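Local coordinates for protein-L-isoaspartate O-methyltransferase beta-aspartate methyltransferase (Plasmodium falciparum, PDB 2PBF) that probably repairs damaged proteins by transferring a methyl group from S-adenosyl-L-methionine to L-isoaspartyl residues, and binds the spent cofactor S-adenosyl-L-homocysteine, at residues 35-40 with 91-96; 81-86 with 109-114; 102-107 with 134-139; 124-129 with 142-147. All coordinates share one frame; numbering follows the deposited sequence.

Interaction 1: 35-40 with 91-96; sequences LQVDRG and SGYLTV. With SAH (S-adenosyl-L-homocysteine), chain C.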
loop_
_atom_site.group_PDB
_atom_site.type_symbol
_atom_site.label_atom_id
_atom_site.label_comp_id
_atom_site.label_asym_id
_atom_site.label_seq_id
_atom_site.Cartn_x
_atom_site.Cartn_y
_atom_site.Cartn_z
ATOM N N LEU A 35 10.036 -6.020 -8.890
ATOM C CA LEU A 35 11.204 -6.904 -9.064
ATOM C C LEU A 35 12.144 -6.829 -7.862
ATOM O O LEU A 35 12.723 -7.826 -7.445
ATOM C CB LEU A 35 11.947 -6.553 -10.366
ATOM C CG LEU A 35 13.197 -7.401 -10.695
ATOM C CD1 LEU A 35 12.807 -8.854 -10.893
ATOM C CD2 LEU A 35 13.956 -6.848 -11.905
ATOM N N GLN A 36 12.276 -5.629 -7.297
ATOM C CA GLN A 36 13.098 -5.414 -6.113
ATOM C C GLN A 36 12.509 -5.981 -4.817
ATOM O O GLN A 36 13.219 -6.091 -3.801
ATOM C CB GLN A 36 13.436 -3.920 -5.970
ATOM C CG GLN A 36 14.374 -3.407 -7.071
ATOM C CD GLN A 36 14.689 -1.926 -6.942
ATOM O OE1 GLN A 36 15.562 -1.542 -6.187
ATOM N NE2 GLN A 36 13.978 -1.094 -7.696
ATOM N N VAL A 37 11.224 -6.354 -4.847
ATOM C CA VAL A 37 10.535 -6.864 -3.664
ATOM C C VAL A 37 9.935 -8.275 -3.918
ATOM O O VAL A 37 8.827 -8.413 -4.448
ATOM C CB VAL A 37 9.424 -5.857 -3.151
ATOM C CG1 VAL A 37 8.921 -6.283 -1.799
ATOM C CG2 VAL A 37 9.967 -4.423 -3.070
ATOM N N ASP A 38 10.683 -9.309 -3.538
ATOM C CA ASP A 38 10.295 -10.688 -3.743
ATOM C C ASP A 38 9.123 -11.088 -2.836
ATOM O O ASP A 38 9.249 -11.085 -1.599
ATOM C CB ASP A 38 11.509 -11.613 -3.499
ATOM C CG ASP A 38 11.229 -13.085 -3.843
ATOM O OD1 ASP A 38 10.069 -13.532 -3.802
ATOM O OD2 ASP A 38 12.207 -13.815 -4.145
ATOM N N ARG A 39 8.008 -11.466 -3.464
ATOM C CA ARG A 39 6.757 -11.819 -2.769
ATOM C C ARG A 39 6.912 -12.960 -1.768
ATOM O O ARG A 39 6.273 -12.950 -0.705
ATOM C CB ARG A 39 5.658 -12.139 -3.794
ATOM C CG ARG A 39 4.234 -12.221 -3.244
ATOM C CD ARG A 39 3.214 -12.535 -4.361
ATOM N NE ARG A 39 1.937 -13.032 -3.841
ATOM C CZ ARG A 39 0.946 -12.257 -3.370
ATOM N NH1 ARG A 39 1.072 -10.941 -3.381
ATOM N NH2 ARG A 39 -0.172 -12.799 -2.901
ATOM N N GLY A 40 7.780 -13.922 -2.098
ATOM C CA GLY A 40 8.121 -15.047 -1.206
ATOM C C GLY A 40 8.760 -14.683 0.125
ATOM O O GLY A 40 8.788 -15.489 1.064
ATOM N N SER A 91 0.885 -7.583 5.180
ATOM C CA SER A 91 2.180 -8.242 5.025
ATOM C C SER A 91 3.363 -7.255 4.932
ATOM O O SER A 91 4.526 -7.673 5.035
ATOM C CB SER A 91 2.175 -9.105 3.760
ATOM O OG SER A 91 2.184 -8.256 2.631
ATOM N N GLY A 92 3.057 -5.969 4.734
ATOM C CA GLY A 92 4.062 -4.906 4.473
ATOM C C GLY A 92 4.587 -4.926 3.037
ATOM O O GLY A 92 5.494 -4.173 2.691
ATOM N N TYR A 93 4.012 -5.777 2.195
ATOM C CA TYR A 93 4.508 -5.942 0.812
ATOM C C TYR A 93 4.531 -4.597 0.079
ATOM O O TYR A 93 5.575 -4.137 -0.447
ATOM C CB TYR A 93 3.705 -7.006 -0.009
ATOM C CG TYR A 93 4.348 -7.139 -1.380
ATOM C CD1 TYR A 93 5.455 -7.988 -1.560
ATOM C CD2 TYR A 93 3.945 -6.327 -2.455
ATOM C CE1 TYR A 93 6.107 -8.070 -2.787
ATOM C CE2 TYR A 93 4.587 -6.409 -3.688
ATOM C CZ TYR A 93 5.672 -7.286 -3.844
ATOM O OH TYR A 93 6.351 -7.369 -5.046
ATOM N N LEU A 94 3.383 -3.941 0.086
ATOM C CA LEU A 94 3.233 -2.696 -0.650
ATOM C C LEU A 94 3.991 -1.532 -0.003
ATOM O O LEU A 94 4.465 -0.634 -0.708
ATOM C CB LEU A 94 1.755 -2.355 -0.900
ATOM C CG LEU A 94 1.553 -1.468 -2.143
ATOM C CD1 LEU A 94 1.777 -2.205 -3.479
ATOM C CD2 LEU A 94 0.192 -0.975 -2.096
ATOM N N THR A 95 4.110 -1.563 1.326
ATOM C CA THR A 95 4.871 -0.550 2.050
ATOM C C THR A 95 6.345 -0.530 1.649
ATOM O O THR A 95 6.904 0.532 1.406
ATOM C CB THR A 95 4.758 -0.726 3.602
ATOM O OG1 THR A 95 3.504 -1.319 3.920
ATOM C CG2 THR A 95 4.838 0.617 4.272
ATOM N N VAL A 96 6.953 -1.705 1.582
ATOM C CA VAL A 96 8.315 -1.874 1.064
ATOM C C VAL A 96 8.431 -1.430 -0.406
ATOM O O VAL A 96 9.394 -0.759 -0.783
ATOM C CB VAL A 96 8.799 -3.328 1.289
ATOM C CG1 VAL A 96 10.197 -3.550 0.722
ATOM C CG2 VAL A 96 8.786 -3.638 2.780
HETATM N N SAH C . -1.540 -4.233 1.501
HETATM C CA SAH C . -1.829 -5.432 2.329
HETATM C CB SAH C . -3.321 -5.640 2.390
HETATM C CG SAH C . -3.642 -6.536 3.579
HETATM S SD SAH C . -5.407 -6.821 3.734
HETATM C C SAH C . -1.122 -6.699 1.836
HETATM O O SAH C . -1.137 -6.959 0.631
HETATM O OXT SAH C . -0.526 -7.467 2.635
HETATM C "C5'" SAH C . -5.824 -5.227 4.483
HETATM C "C4'" SAH C . -5.209 -4.948 5.856
HETATM O "O4'" SAH C . -5.891 -3.847 6.388
HETATM C "C3'" SAH C . -5.312 -6.052 6.899
HETATM O "O3'" SAH C . -4.007 -6.413 7.319
HETATM C "C2'" SAH C . -6.133 -5.443 8.025
HETATM O "O2'" SAH C . -5.695 -5.862 9.298
HETATM C "C1'" SAH C . -5.894 -3.964 7.802
HETATM N N9 SAH C . -6.947 -3.055 8.308
HETATM C C8 SAH C . -8.293 -3.279 8.276
HETATM N N7 SAH C . -8.911 -2.188 8.783
HETATM C C5 SAH C . -7.986 -1.279 9.164
HETATM C C6 SAH C . -8.077 -0.018 9.766
HETATM N N6 SAH C . -9.237 0.538 10.091
HETATM N N1 SAH C . -6.930 0.694 10.007
HETATM C C2 SAH C . -5.701 0.150 9.688
HETATM N N3 SAH C . -5.639 -1.095 9.115
HETATM C C4 SAH C . -6.755 -1.809 8.853
#

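Interaction 2: 81-86 with 109-114; sequences GSRAID and NSYVIG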
loop_
_atom_site.group_PDB
_atom_site.type_symbol
_atom_site.label_atom_id
_atom_site.label_comp_id
_atom_site.label_asym_id
_atom_site.label_seq_id
_atom_site.Cartn_x
_atom_site.Cartn_y
_atom_site.Cartn_z
ATOM N N GLY A 81 11.538 12.049 -2.132
ATOM C CA GLY A 81 11.341 13.398 -1.650
ATOM C C GLY A 81 9.936 13.556 -1.171
ATOM O O GLY A 81 9.622 14.519 -0.500
ATOM N N SER A 82 9.083 12.585 -1.494
ATOM C CA SER A 82 7.674 12.668 -1.129
ATOM C C SER A 82 7.312 11.845 0.085
ATOM O O SER A 82 8.164 11.141 0.652
ATOM C CB SER A 82 6.793 12.294 -2.320
ATOM O OG SER A 82 6.592 13.445 -3.143
ATOM N N ARG A 83 6.045 11.952 0.489
ATOM C CA ARG A 83 5.509 11.271 1.659
ATOM C C ARG A 83 4.331 10.377 1.249
ATOM O O ARG A 83 3.374 10.844 0.623
ATOM C CB ARG A 83 5.061 12.282 2.710
ATOM C CG ARG A 83 6.118 13.330 3.052
ATOM C CD ARG A 83 5.689 14.198 4.219
ATOM N NE ARG A 83 5.889 13.562 5.528
ATOM C CZ ARG A 83 4.934 13.375 6.434
ATOM N NH1 ARG A 83 3.674 13.757 6.185
ATOM N NH2 ARG A 83 5.233 12.795 7.584
ATOM N N ALA A 84 4.424 9.104 1.615
ATOM C CA ALA A 84 3.411 8.071 1.302
ATOM C C ALA A 84 2.938 7.387 2.589
ATOM O O ALA A 84 3.686 7.267 3.562
ATOM C CB ALA A 84 3.997 7.031 0.350
ATOM N N ILE A 85 1.677 6.966 2.602
ATOM C CA ILE A 85 1.132 6.195 3.713
ATOM C C ILE A 85 0.372 4.996 3.142
ATOM O O ILE A 85 -0.384 5.126 2.172
ATOM C CB ILE A 85 0.277 7.069 4.713
ATOM C CG1 ILE A 85 -0.326 6.214 5.835
ATOM C CG2 ILE A 85 -0.796 7.927 3.978
ATOM C CD1 ILE A 85 -0.895 7.064 6.989
ATOM N N ASP A 86 0.631 3.832 3.725
ATOM C CA ASP A 86 -0.015 2.590 3.326
ATOM C C ASP A 86 -0.948 2.243 4.453
ATOM O O ASP A 86 -0.506 1.864 5.559
ATOM C CB ASP A 86 1.027 1.488 3.116
ATOM C CG ASP A 86 0.438 0.190 2.611
ATOM O OD1 ASP A 86 -0.702 0.170 2.115
ATOM O OD2 ASP A 86 1.145 -0.848 2.687
ATOM N N ASN A 109 14.396 12.992 2.805
ATOM C CA ASN A 109 13.127 13.694 2.697
ATOM C C ASN A 109 11.983 12.771 2.330
ATOM O O ASN A 109 10.831 13.106 2.568
ATOM C CB ASN A 109 13.186 14.830 1.688
ATOM C CG ASN A 109 13.998 16.014 2.182
ATOM O OD1 ASN A 109 14.799 16.548 1.441
ATOM N ND2 ASN A 109 13.792 16.417 3.415
ATOM N N SER A 110 12.305 11.634 1.727
ATOM C CA SER A 110 11.310 10.589 1.463
ATOM C C SER A 110 10.785 10.087 2.784
ATOM O O SER A 110 11.537 9.949 3.751
ATOM C CB SER A 110 11.932 9.426 0.717
ATOM O OG SER A 110 12.145 9.759 -0.633
ATOM N N TYR A 111 9.480 9.843 2.843
ATOM C CA TYR A 111 8.904 9.292 4.027
ATOM C C TYR A 111 7.826 8.241 3.695
ATOM O O TYR A 111 6.915 8.500 2.893
ATOM C CB TYR A 111 8.341 10.427 4.853
ATOM C CG TYR A 111 7.851 10.018 6.203
ATOM C CD1 TYR A 111 8.743 9.766 7.246
ATOM C CD2 TYR A 111 6.495 9.883 6.444
ATOM C CE1 TYR A 111 8.267 9.388 8.512
ATOM C CE2 TYR A 111 6.024 9.500 7.680
ATOM C CZ TYR A 111 6.909 9.256 8.709
ATOM O OH TYR A 111 6.409 8.901 9.944
ATOM N N VAL A 112 7.927 7.068 4.322
ATOM C CA VAL A 112 6.920 6.012 4.145
ATOM C C VAL A 112 6.439 5.454 5.488
ATOM O O VAL A 112 7.245 5.079 6.346
ATOM C CB VAL A 112 7.440 4.874 3.240
ATOM C CG1 VAL A 112 6.358 3.782 3.014
ATOM C CG2 VAL A 112 7.908 5.432 1.898
ATOM N N ILE A 113 5.121 5.403 5.669
ATOM C CA ILE A 113 4.560 4.854 6.907
ATOM C C ILE A 113 3.481 3.819 6.578
ATOM O O ILE A 113 2.660 4.059 5.707
ATOM C CB ILE A 113 4.078 5.997 7.915
ATOM C CG1 ILE A 113 3.729 5.440 9.285
ATOM C CG2 ILE A 113 2.887 6.798 7.401
ATOM C CD1 ILE A 113 3.427 6.555 10.339
ATOM N N GLY A 114 3.536 2.653 7.230
ATOM C CA GLY A 114 2.459 1.672 7.157
ATOM C C GLY A 114 1.641 1.693 8.437
ATOM O O GLY A 114 2.191 1.672 9.529
HETATM O O HOH W 1 9.185 14.038 5.438
#

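Interaction 3: 102-107 with 134-139; sequences MNVLEN and PELLKI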
loop_
_atom_site.group_PDB
_atom_site.type_symbol
_atom_site.label_atom_id
_atom_site.label_comp_id
_atom_site.label_asym_id
_atom_site.label_seq_id
_atom_site.Cartn_x
_atom_site.Cartn_y
_atom_site.Cartn_z
ATOM N N MET A 102 10.586 5.234 -3.590
ATOM C CA MET A 102 10.857 6.561 -3.067
ATOM C C MET A 102 12.269 6.690 -2.472
ATOM O O MET A 102 12.646 7.744 -1.969
ATOM C CB MET A 102 9.780 6.920 -2.031
ATOM C CG MET A 102 8.386 7.133 -2.636
ATOM S SD MET A 102 7.077 7.098 -1.401
ATOM C CE MET A 102 7.178 8.767 -0.817
ATOM N N ASN A 103 13.024 5.597 -2.482
ATOM C CA ASN A 103 14.391 5.588 -2.006
ATOM C C ASN A 103 14.552 6.174 -0.621
ATOM O O ASN A 103 15.399 7.045 -0.405
ATOM C CB ASN A 103 15.314 6.313 -3.001
ATOM C CG ASN A 103 16.780 5.861 -2.902
ATOM O OD1 ASN A 103 17.183 5.069 -2.022
ATOM N ND2 ASN A 103 17.586 6.378 -3.810
ATOM N N VAL A 104 13.731 5.714 0.323
ATOM C CA VAL A 104 13.839 6.145 1.718
ATOM C C VAL A 104 15.231 5.908 2.289
ATOM O O VAL A 104 15.639 6.583 3.243
ATOM C CB VAL A 104 12.778 5.490 2.644
ATOM C CG1 VAL A 104 11.376 5.939 2.252
ATOM C CG2 VAL A 104 12.896 3.991 2.600
ATOM N N LEU A 105 15.968 4.966 1.708
ATOM C CA LEU A 105 17.313 4.626 2.217
ATOM C C LEU A 105 18.366 5.710 1.928
ATOM O O LEU A 105 19.194 6.014 2.793
ATOM C CB LEU A 105 17.777 3.258 1.682
ATOM C CG LEU A 105 17.157 1.986 2.282
ATOM C CD1 LEU A 105 17.641 0.755 1.484
ATOM C CD2 LEU A 105 17.491 1.840 3.755
ATOM N N GLU A 106 18.312 6.299 0.732
ATOM C CA GLU A 106 19.237 7.369 0.326
ATOM C C GLU A 106 18.643 8.778 0.491
ATOM O O GLU A 106 19.377 9.732 0.784
ATOM C CB GLU A 106 19.725 7.173 -1.119
ATOM C CG GLU A 106 20.726 6.043 -1.321
ATOM C CD GLU A 106 21.062 5.763 -2.809
ATOM O OE1 GLU A 106 20.624 6.522 -3.727
ATOM O OE2 GLU A 106 21.761 4.753 -3.062
ATOM N N ASN A 107 17.327 8.902 0.330
ATOM C CA ASN A 107 16.655 10.195 0.389
ATOM C C ASN A 107 15.972 10.433 1.746
ATOM O O ASN A 107 14.948 9.812 2.079
ATOM C CB ASN A 107 15.686 10.325 -0.783
ATOM C CG ASN A 107 15.236 11.755 -1.045
ATOM O OD1 ASN A 107 14.999 12.526 -0.135
ATOM N ND2 ASN A 107 15.104 12.101 -2.316
ATOM N N PRO A 134 16.589 -5.657 6.071
ATOM C CA PRO A 134 16.654 -5.256 7.478
ATOM C C PRO A 134 17.069 -3.789 7.637
ATOM O O PRO A 134 16.834 -3.198 8.673
ATOM C CB PRO A 134 17.725 -6.196 8.079
ATOM C CG PRO A 134 18.475 -6.726 6.946
ATOM C CD PRO A 134 17.556 -6.727 5.762
ATOM N N GLU A 135 17.676 -3.227 6.594
ATOM C CA GLU A 135 18.120 -1.837 6.600
ATOM C C GLU A 135 16.956 -0.848 6.783
ATOM O O GLU A 135 17.138 0.223 7.351
ATOM C CB GLU A 135 18.926 -1.534 5.331
ATOM C CG GLU A 135 18.174 -1.719 4.003
ATOM C CD GLU A 135 18.332 -3.105 3.369
ATOM O OE1 GLU A 135 18.544 -4.087 4.100
ATOM O OE2 GLU A 135 18.242 -3.198 2.123
ATOM N N LEU A 136 15.765 -1.242 6.317
ATOM C CA LEU A 136 14.540 -0.464 6.474
ATOM C C LEU A 136 14.089 -0.228 7.920
ATOM O O LEU A 136 13.397 0.728 8.186
ATOM C CB LEU A 136 13.398 -1.100 5.654
ATOM C CG LEU A 136 13.483 -1.008 4.116
ATOM C CD1 LEU A 136 12.224 -1.560 3.441
ATOM C CD2 LEU A 136 13.723 0.423 3.675
ATOM N N LEU A 137 14.464 -1.081 8.866
ATOM C CA LEU A 137 13.989 -0.830 10.231
ATOM C C LEU A 137 15.074 -0.217 11.103
ATOM O O LEU A 137 14.978 -0.214 12.332
ATOM C CB LEU A 137 13.324 -2.054 10.880
ATOM C CG LEU A 137 12.652 -3.058 9.943
ATOM C CD1 LEU A 137 13.580 -4.246 9.806
ATOM C CD2 LEU A 137 11.317 -3.510 10.458
ATOM N N LYS A 138 16.085 0.332 10.435
ATOM C CA LYS A 138 17.135 1.107 11.087
ATOM C C LYS A 138 16.970 2.615 10.815
ATOM O O LYS A 138 17.688 3.430 11.375
ATOM C CB LYS A 138 18.517 0.634 10.618
ATOM C CG LYS A 138 18.890 -0.820 11.004
ATOM C CD LYS A 138 18.706 -1.098 12.515
ATOM C CE LYS A 138 19.021 -2.555 12.869
ATOM N NZ LYS A 138 20.493 -2.829 13.043
ATOM N N ILE A 139 16.018 2.991 9.962
ATOM C CA ILE A 139 15.931 4.373 9.536
ATOM C C ILE A 139 14.754 5.137 10.130
ATOM O O ILE A 139 13.796 4.543 10.612
ATOM C CB ILE A 139 16.001 4.488 8.011
ATOM C CG1 ILE A 139 14.729 3.879 7.369
ATOM C CG2 ILE A 139 17.315 3.847 7.532
ATOM C CD1 ILE A 139 14.749 3.785 5.876
#

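Interaction 4: 124-129 with 142-147; sequences FSLENI and FKIIHK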
loop_
_atom_site.group_PDB
_atom_site.type_symbol
_atom_site.label_atom_id
_atom_site.label_comp_id
_atom_site.label_asym_id
_atom_site.label_seq_id
_atom_site.Cartn_x
_atom_site.Cartn_y
_atom_site.Cartn_z
ATOM N N PHE A 124 4.072 -9.533 11.923
ATOM C CA PHE A 124 4.283 -10.352 10.722
ATOM C C PHE A 124 5.057 -9.571 9.661
ATOM O O PHE A 124 6.033 -10.079 9.076
ATOM C CB PHE A 124 2.922 -10.846 10.164
ATOM C CG PHE A 124 3.020 -11.581 8.845
ATOM C CD1 PHE A 124 3.531 -12.874 8.786
ATOM C CD2 PHE A 124 2.575 -10.987 7.667
ATOM C CE1 PHE A 124 3.609 -13.561 7.566
ATOM C CE2 PHE A 124 2.655 -11.661 6.444
ATOM C CZ PHE A 124 3.172 -12.949 6.395
ATOM N N SER A 125 4.602 -8.346 9.398
ATOM C CA SER A 125 5.249 -7.482 8.396
ATOM C C SER A 125 6.676 -7.123 8.822
ATOM O O SER A 125 7.577 -7.144 7.999
ATOM C CB SER A 125 4.432 -6.213 8.139
ATOM O OG SER A 125 4.418 -5.342 9.252
ATOM N N LEU A 126 6.872 -6.846 10.120
ATOM C CA LEU A 126 8.209 -6.455 10.611
ATOM C C LEU A 126 9.208 -7.609 10.496
ATOM O O LEU A 126 10.392 -7.387 10.236
ATOM C CB LEU A 126 8.161 -5.864 12.035
ATOM C CG LEU A 126 7.275 -4.636 12.301
ATOM C CD1 LEU A 126 7.074 -4.414 13.777
ATOM C CD2 LEU A 126 7.812 -3.378 11.664
ATOM N N GLU A 127 8.713 -8.839 10.622
ATOM C CA GLU A 127 9.547 -10.029 10.453
ATOM C C GLU A 127 9.924 -10.262 8.988
ATOM O O GLU A 127 11.023 -10.668 8.687
ATOM C CB GLU A 127 8.836 -11.266 11.017
ATOM C CG GLU A 127 9.321 -11.676 12.392
ATOM C CD GLU A 127 10.754 -12.233 12.373
ATOM O OE1 GLU A 127 11.699 -11.476 12.692
ATOM O OE2 GLU A 127 10.935 -13.427 12.027
ATOM N N ASN A 128 8.966 -10.019 8.097
ATOM C CA ASN A 128 9.149 -10.093 6.657
ATOM C C ASN A 128 10.223 -9.127 6.226
ATOM O O ASN A 128 11.071 -9.462 5.410
ATOM C CB ASN A 128 7.832 -9.719 5.956
ATOM C CG ASN A 128 6.752 -10.788 6.081
ATOM O OD1 ASN A 128 6.996 -11.926 6.502
ATOM N ND2 ASN A 128 5.547 -10.424 5.697
ATOM N N ILE A 129 10.184 -7.915 6.775
ATOM C CA ILE A 129 11.110 -6.859 6.362
ATOM C C ILE A 129 12.516 -7.117 6.889
ATOM O O ILE A 129 13.496 -6.924 6.161
ATOM C CB ILE A 129 10.594 -5.441 6.726
ATOM C CG1 ILE A 129 9.242 -5.185 6.029
ATOM C CG2 ILE A 129 11.646 -4.392 6.315
ATOM C CD1 ILE A 129 8.329 -4.183 6.707
ATOM N N PHE A 142 11.100 5.354 7.551
ATOM C CA PHE A 142 10.257 4.217 7.219
ATOM C C PHE A 142 9.754 3.635 8.529
ATOM O O PHE A 142 10.542 3.433 9.458
ATOM C CB PHE A 142 11.022 3.159 6.390
ATOM C CG PHE A 142 10.205 1.914 6.102
ATOM C CD1 PHE A 142 9.434 1.837 4.949
ATOM C CD2 PHE A 142 10.141 0.857 7.023
ATOM C CE1 PHE A 142 8.613 0.710 4.684
ATOM C CE2 PHE A 142 9.322 -0.280 6.764
ATOM C CZ PHE A 142 8.587 -0.360 5.576
ATOM N N LYS A 143 8.442 3.417 8.639
ATOM C CA LYS A 143 7.897 2.774 9.838
ATOM C C LYS A 143 6.634 1.978 9.538
ATOM O O LYS A 143 5.863 2.348 8.651
ATOM C CB LYS A 143 7.521 3.810 10.901
ATOM C CG LYS A 143 8.670 4.559 11.515
ATOM C CD LYS A 143 8.231 5.936 12.005
ATOM C CE LYS A 143 9.385 6.935 11.816
ATOM N NZ LYS A 143 9.649 7.765 13.021
ATOM N N ILE A 144 6.429 0.912 10.310
ATOM C CA ILE A 144 5.151 0.201 10.378
ATOM C C ILE A 144 4.619 0.360 11.789
ATOM O O ILE A 144 5.251 -0.081 12.742
ATOM C CB ILE A 144 5.291 -1.320 10.106
ATOM C CG1 ILE A 144 6.026 -1.604 8.792
ATOM C CG2 ILE A 144 3.899 -2.002 10.177
ATOM C CD1 ILE A 144 5.266 -1.214 7.509
ATOM N N ILE A 145 3.460 1.003 11.889
ATOM C CA ILE A 145 2.799 1.352 13.142
ATOM C C ILE A 145 1.565 0.469 13.374
ATOM O O ILE A 145 0.797 0.222 12.449
ATOM C CB ILE A 145 2.329 2.860 13.110
ATOM C CG1 ILE A 145 3.469 3.799 12.691
ATOM C CG2 ILE A 145 1.774 3.308 14.425
ATOM C CD1 ILE A 145 4.798 3.550 13.381
ATOM N N HIS A 146 1.385 0.004 14.609
ATOM C CA HIS A 146 0.119 -0.598 15.049
ATOM C C HIS A 146 -0.935 0.478 15.310
ATOM O O HIS A 146 -0.909 1.149 16.335
ATOM C CB HIS A 146 0.344 -1.454 16.290
ATOM C CG HIS A 146 -0.888 -2.143 16.787
ATOM N ND1 HIS A 146 -1.037 -2.537 18.095
ATOM C CD2 HIS A 146 -2.033 -2.490 16.156
ATOM C CE1 HIS A 146 -2.217 -3.111 18.249
ATOM N NE2 HIS A 146 -2.842 -3.092 17.087
ATOM N N LYS A 147 -1.868 0.634 14.379
ATOM C CA LYS A 147 -2.826 1.732 14.425
ATOM C C LYS A 147 -4.023 1.506 13.516
ATOM O O LYS A 147 -3.885 1.093 12.371
ATOM C CB LYS A 147 -2.140 3.047 14.014
ATOM C CG LYS A 147 -3.016 4.305 14.112
ATOM C CD LYS A 147 -2.691 5.034 15.405
ATOM C CE LYS A 147 -3.901 5.689 16.026
ATOM N NZ LYS A 147 -3.455 6.529 17.183
#

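Interaction 1: 35-40 with 91-96
A buried loop-to-helix contact joins V37, in the connection after helix 28-35, to Y93 and V96 at the start of helix 93-101. Its one cross-segment polar bond runs from Y93 OH to V37 O (2.8 Å); the hydroxyl lies in the carbonyl plane, at a C=O...donor angle of 149°, and V37 O in turn sits at the edge of the ring. Y93 CG stands anti to its backbone N (chi1 -177°), on a CB that already points toward the loop, and the ring continues to V37. There V37 CG1 packs on Y93 CE1 at 3.5 Å, and V37 CG2 meets V96 CG1 at 3.9 Å. R39 CA comes within 3.8 Å of Y93 CE1, and R39 NH1 is hydrogen-bonded to S62 O. S91 and G92 end the glycine-rich loop that follows strand 83-87 in the Rossmann-like methyltransferase fold, and G92 is the N-cap of the helix. S91 grips the ligand twice: S91 N donates to SAH OXT at 2.9 Å with an N-H...O angle of 158°, and S91 OG donates to the same oxygen at 2.8 Å. S91 OG also accepts from Y93 N at 3.1 Å, an ST turn, so Y93, whose OH holds V37 O, also helps through its backbone N to orient the S91 hydroxyl. Y93 stacks on H67, whose NE2 is bonded to the ligand as well.

Interaction 2: 81-86 with 109-114
S110 OG has two partners: G81 N donates to it at 2.8 Å with an N-H...O angle of 166°, and the hydroxyl is bonded onward to M102 O. This grip sits where the neighbouring parallel strands 83-86 and 111-114 begin, the two strands of a right-handed beta-alpha-beta crossover through helix 93-101. Four backbone bonds then zip the strands together, from Y111 N to S82 O (2.9 Å) through D86 N to I113 O (2.8 Å). On one face R83 and Y111 lie beside I85 and I113. The R83 chain bends at chi3 (80°), which puts NE 4.0 Å from Y111 CB. The guanidinium and ring planes are 16° apart, with R83 NH2 3.4 Å from both Y111 CD2 and CE2, and R83 NH1 is bonded to L160 O. Deeper in, I85 and I113 lie side by side, I85 CG1 touching I113 CG2 at 3.6 Å. A84, V112 and D86 point to the opposite face; D86 OD2 is bonded to T95 OG1 and OD1 to H167 ND1. One face thus carries a tethered guanidinium and an aliphatic pair, the other a buried carboxylate with both oxygens bonded, close to the ligand.

Interaction 3: 102-107 with 134-139
V104 and L105 meet E135, L136 and I139 where two helix-to-strand connections of the Rossmann-like fold come together: 102-107 leads from helix 93-101 to strand 111-116, whereas the loop 134-139 leads from helix 119-132 to strand 142-146. The first connection opens with a Schellman motif, N103 being the first residue to leave the helix. The second begins with a 3-10 turn at 134-136. On the inner side the packing is compact and wholly aliphatic. V104 CG2 is the shared contact atom, 3.8 Å from L136 CD2 and equally 3.8 Å from I139 CD1, and the V104 side chain stands at about a right angle to both. I139 CG1 lies between its own backbone N and carbonyl carbon (chi1 68°), and from there the chain extends so that CD1 ends against V104. Behind this group lie A99 of helix 93-101, which touches both V104 and L136, and I129 of helix 119-132, which touches L136. The outer side is less enclosed. L105 is exposed, yet the end of its side chain reaches the second loop: CG rests on L136 CD2 at 4.0 Å, CD2 reaches I139 CD1 at the same distance, and the two methyls lie together against E135 CG. The glutamate chain is bent at chi2 (-93°), and it is the aliphatic stem that does the touching. E135 CG lies 3.6 Å from both L105 CD1 and L105 CD2, whereas E135 OE2 comes no nearer than 4.0 Å to L105 CD1.

Interaction 4: 124-129 with 142-147
Helix 124-129 runs nearly antiparallel to strand 142-146, at 156° with the axes 9.6 Å apart, and L126 comes nearest to I144 (CA to CA 7.3 Å). This is the helix-on-sheet packing of the beta-alpha-beta unit formed by strand 111-116, helix 119-132 and edge strand 142-146. I144 is the focus, meeting three residues of the helix. L126 and I144 slide past each other in opposite directions, L126 CD2 lying 3.6 Å from I144 CB. From one turn further along, I129 CD1 reaches I144 CG1 at 4.0 Å and also meets F142 tip to tip, touching the ring at its edge, equally near CE2 and CZ (4.0 Å from CZ). F142 CG is anti to the backbone N (chi1 176°), which starts the ring on its way from the strand toward the helix. The third partner is polar: S125 OG approaches I144 CG2 to 3.5 Å. Its chi1 of 68° turns the hydroxyl back along its own helix, where it is bonded to V122 O. With its hydroxyl bonded within the helix, S125 needs no partner on the strand, and the interface is held by the fit of aliphatic branches and the F142 ring edge.

From the N terminus, interaction 1 opens at 35-40 and closes its loop at 91-96, fastening the N-terminal region to helix 93-101. Interaction 2 crosses it, since strand 83-86 lies inside that loop and its partner 111-114 beyond it; T95 O packs on V112 CG1 where they meet. Interaction 3 crosses interaction 2 in turn and interaction 4 crosses interaction 3, so the contacts overlap like a chain of links and none nests in another. Interaction 4 adds edge strand 142-146, which pairs with 111-114 through G114. N128 ND2 bonds S91 O, joining interactions 1 and 4 beside the ligand, while interaction 3 ties the loops that follow the C-terminal ends of helices 93-101 and 119-132.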